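Local coordinates for SAR-endolysin (Enterobacteria phage P1, PDB 1XJT), which hydrolyses the beta-1,4 linkages of host peptidoglycan once released from the membrane, helping to lyse the cell and free new phage particles, at residues A[11-16]-A[44-49]. Residues are numbered along the deposited sequence; the frame is centred on the assembly and turned at random.
Sequences AICAIA and CRRDPY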
ATOM      1  N   ALA A  11       7.299 -23.375  -0.308  1.00 45.69           N
ATOM      2  CA  ALA A  11       7.842 -22.308   0.537  1.00 45.55           C
ATOM      3  C   ALA A  11       7.054 -21.027   0.274  1.00 45.48           C
ATOM      4  O   ALA A  11       6.904 -20.164   1.147  1.00 45.70           O
ATOM      5  CB  ALA A  11       9.315 -22.093   0.243  1.00 45.55           C
ATOM      6  N   ILE A  12       6.547 -20.913  -0.948  1.00 45.17           N
ATOM      7  CA  ILE A  12       5.734 -19.791  -1.351  1.00 44.83           C
ATOM      8  C   ILE A  12       4.296 -20.048  -0.923  1.00 44.61           C
ATOM      9  O   ILE A  12       3.769 -21.138  -1.143  1.00 44.43           O
ATOM     10  CB  ILE A  12       5.810 -19.619  -2.879  1.00 45.03           C
ATOM     11  CG1 ILE A  12       7.274 -19.643  -3.337  1.00 45.32           C
ATOM     12  CG2 ILE A  12       5.122 -18.333  -3.313  1.00 45.02           C
ATOM     13  CD1 ILE A  12       7.469 -19.318  -4.808  1.00 45.36           C
ATOM     14  N   CYS A  13       3.664 -19.047  -0.314  1.00 44.00           N
ATOM     15  CA  CYS A  13       2.295 -19.189   0.161  1.00 43.73           C
ATOM     16  C   CYS A  13       1.339 -18.514  -0.808  1.00 43.28           C
ATOM     17  O   CYS A  13       1.765 -17.814  -1.729  1.00 43.20           O
ATOM     18  CB  CYS A  13       2.153 -18.597   1.559  1.00 43.61           C
ATOM     19  SG  CYS A  13       3.151 -17.116   1.768  1.00 43.02           S
ATOM     20  N   ALA A  14       0.046 -18.740  -0.591  1.00 42.91           N
ATOM     21  CA  ALA A  14      -0.990 -18.293  -1.513  1.00 42.61           C
ATOM     22  C   ALA A  14      -1.602 -16.961  -1.086  1.00 42.17           C
ATOM     23  O   ALA A  14      -2.205 -16.856  -0.019  1.00 41.34           O
ATOM     24  CB  ALA A  14      -2.074 -19.354  -1.630  1.00 42.55           C
ATOM     25  N   ILE A  15      -1.445 -15.957  -1.935  1.00 42.14           N
ATOM     26  CA  ILE A  15      -2.056 -14.647  -1.704  1.00 42.64           C
ATOM     27  C   ILE A  15      -3.581 -14.770  -1.631  1.00 42.36           C
ATOM     28  O   ILE A  15      -4.210 -14.270  -0.701  1.00 42.69           O
ATOM     29  CB  ILE A  15      -1.636 -13.661  -2.824  1.00 42.42           C
ATOM     30  CG1 ILE A  15      -0.194 -13.208  -2.613  1.00 42.86           C
ATOM     31  CG2 ILE A  15      -2.536 -12.443  -2.856  1.00 43.22           C
ATOM     32  CD1 ILE A  15       0.494 -12.819  -3.896  1.00 43.35           C
ATOM     33  N   ALA A  16      -4.157 -15.464  -2.608  1.00 42.08           N
ATOM     34  CA  ALA A  16      -5.596 -15.672  -2.669  1.00 41.83           C
ATOM     35  C   ALA A  16      -6.141 -16.225  -1.348  1.00 41.60           C
ATOM     36  O   ALA A  16      -7.200 -15.816  -0.879  1.00 41.22           O
ATOM     37  CB  ALA A  16      -5.932 -16.596  -3.819  1.00 42.03           C
ATOM     38  N   CYS A  44       4.328 -13.633  -1.552  1.00 45.98           N
ATOM     39  CA  CYS A  44       4.018 -14.299  -0.293  1.00 45.80           C
ATOM     40  C   CYS A  44       5.036 -15.406  -0.003  1.00 45.70           C
ATOM     41  O   CYS A  44       5.258 -16.294  -0.831  1.00 45.37           O
ATOM     42  CB  CYS A  44       2.593 -14.858  -0.351  1.00 45.79           C
ATOM     43  SG  CYS A  44       1.987 -15.535   1.212  1.00 45.54           S
ATOM     44  N   ARG A  45       5.632 -15.347   1.191  1.00 45.70           N
ATOM     45  CA  ARG A  45       6.772 -16.195   1.567  1.00 45.67           C
ATOM     46  C   ARG A  45       6.713 -16.646   3.038  1.00 45.62           C
ATOM     47  O   ARG A  45       6.672 -15.816   3.941  1.00 45.71           O
ATOM     48  CB  ARG A  45       8.082 -15.417   1.348  1.00 45.65           C
ATOM     49  CG  ARG A  45       8.445 -15.111  -0.108  1.00 45.70           C
ATOM     50  CD  ARG A  45       8.508 -16.351  -0.993  1.00 46.36           C
ATOM     51  NE  ARG A  45       9.519 -16.268  -2.048  1.00 46.71           N
ATOM     52  CZ  ARG A  45       9.375 -15.602  -3.194  1.00 46.96           C
ATOM     53  NH1 ARG A  45      10.360 -15.609  -4.082  1.00 47.16           N
ATOM     54  NH2 ARG A  45       8.260 -14.931  -3.463  1.00 46.73           N
ATOM     55  N   ARG A  46       6.739 -17.951   3.288  1.00 45.71           N
ATOM     56  CA  ARG A  46       6.802 -18.451   4.666  1.00 45.84           C
ATOM     57  C   ARG A  46       8.209 -18.347   5.270  1.00 45.71           C
ATOM     58  O   ARG A  46       8.375 -18.324   6.492  1.00 45.85           O
ATOM     59  CB  ARG A  46       6.338 -19.901   4.735  1.00 46.06           C
ATOM     60  CG  ARG A  46       4.840 -20.078   4.633  1.00 46.32           C
ATOM     61  CD  ARG A  46       4.406 -21.527   4.824  1.00 46.67           C
ATOM     62  NE  ARG A  46       3.073 -21.799   4.298  1.00 47.58           N
ATOM     63  CZ  ARG A  46       2.760 -21.801   3.005  1.00 48.40           C
ATOM     64  NH1 ARG A  46       1.516 -22.066   2.626  1.00 48.75           N
ATOM     65  NH2 ARG A  46       3.674 -21.527   2.084  1.00 49.01           N
ATOM     66  N   ASP A  47       9.220 -18.296   4.410  1.00 45.48           N
ATOM     67  CA  ASP A  47      10.594 -18.184   4.856  1.00 45.33           C
ATOM     68  C   ASP A  47      11.051 -16.725   4.783  1.00 45.12           C
ATOM     69  O   ASP A  47      10.954 -16.089   3.731  1.00 45.11           O
ATOM     70  CB  ASP A  47      11.501 -19.076   4.000  1.00 45.35           C
ATOM     71  CG  ASP A  47      11.224 -20.570   4.204  1.00 45.81           C
ATOM     72  OD1 ASP A  47      11.448 -21.355   3.255  1.00 45.91           O
ATOM     73  OD2 ASP A  47      10.784 -21.057   5.271  1.00 46.22           O
ATOM     74  N   PRO A  48      11.523 -16.183   5.905  1.00 44.93           N
ATOM     75  CA  PRO A  48      12.051 -14.821   5.935  1.00 45.04           C
ATOM     76  C   PRO A  48      13.174 -14.588   4.922  1.00 45.13           C
ATOM     77  O   PRO A  48      14.057 -15.440   4.784  1.00 45.05           O
ATOM     78  CB  PRO A  48      12.590 -14.691   7.365  1.00 44.88           C
ATOM     79  CG  PRO A  48      11.825 -15.680   8.163  1.00 44.47           C
ATOM     80  CD  PRO A  48      11.555 -16.816   7.236  1.00 44.82           C
ATOM     81  N   TYR A  49      13.150 -13.445   4.233  1.00 45.23           N
ATOM     82  CA  TYR A  49      14.194 -13.118   3.253  1.00 45.67           C
ATOM     83  C   TYR A  49      14.779 -11.700   3.404  1.00 46.23           C
ATOM     84  O   TYR A  49      14.228 -10.853   4.109  1.00 45.87           O
ATOM     85  CB  TYR A  49      13.695 -13.368   1.822  1.00 44.85           C
ATOM     86  CG  TYR A  49      12.509 -12.535   1.403  1.00 44.30           C
ATOM     87  CD1 TYR A  49      11.211 -12.948   1.670  1.00 43.32           C
ATOM     88  CD2 TYR A  49      12.689 -11.342   0.720  1.00 43.84           C
ATOM     89  CE1 TYR A  49      10.127 -12.184   1.279  1.00 43.43           C
ATOM     90  CE2 TYR A  49      11.608 -10.573   0.330  1.00 43.15           C
ATOM     91  CZ  TYR A  49      10.337 -10.998   0.610  1.00 43.35           C
ATOM     92  OH  TYR A  49       9.271 -10.224   0.211  1.00 43.29           O
TER
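Cys-13 and Cys-44 are joined SG to SG, the disulfide of the active, soluble endolysin, and a single antiparallel beta bridge, the non-hydrogen-bonded pair Ile-12 and Arg-45, lies beside it. The crosslink ties 11-16, part of the predicted signal-anchor and leading into helix 15-25, to the chain just after the probable active-site residue Glu-42. With Cys-44 committed here, it cannot pair with the active-site Cys-51, its partner in the inactive membrane form.

Two backbone bonds flank the bridge. Arg-46 N gives its hydrogen to Ala-11 O, 3.1 Å away and almost straight at 170°. Cys-13 N reaches Cys-44 O at 3.2 Å, arriving from well above the carbonyl plane rather than on a lone pair; that same oxygen also takes a CH contact from Ile-12 CA.

The Arg-46 side chain, extended from CG to NE, runs back alongside the 11-13 backbone and brings one guanidinium face over Cys-13 CB, which sits toward its rim beside NH2. Its NH1 is held by a salt bridge to Asp-74, at the start of helix 74-95, whose Ile-77 packs against both cysteines. Its other terminal nitrogen, NH2, makes a weak hydrogen bond to Ile-12 O, 3.3 Å away near the guanidinium plane.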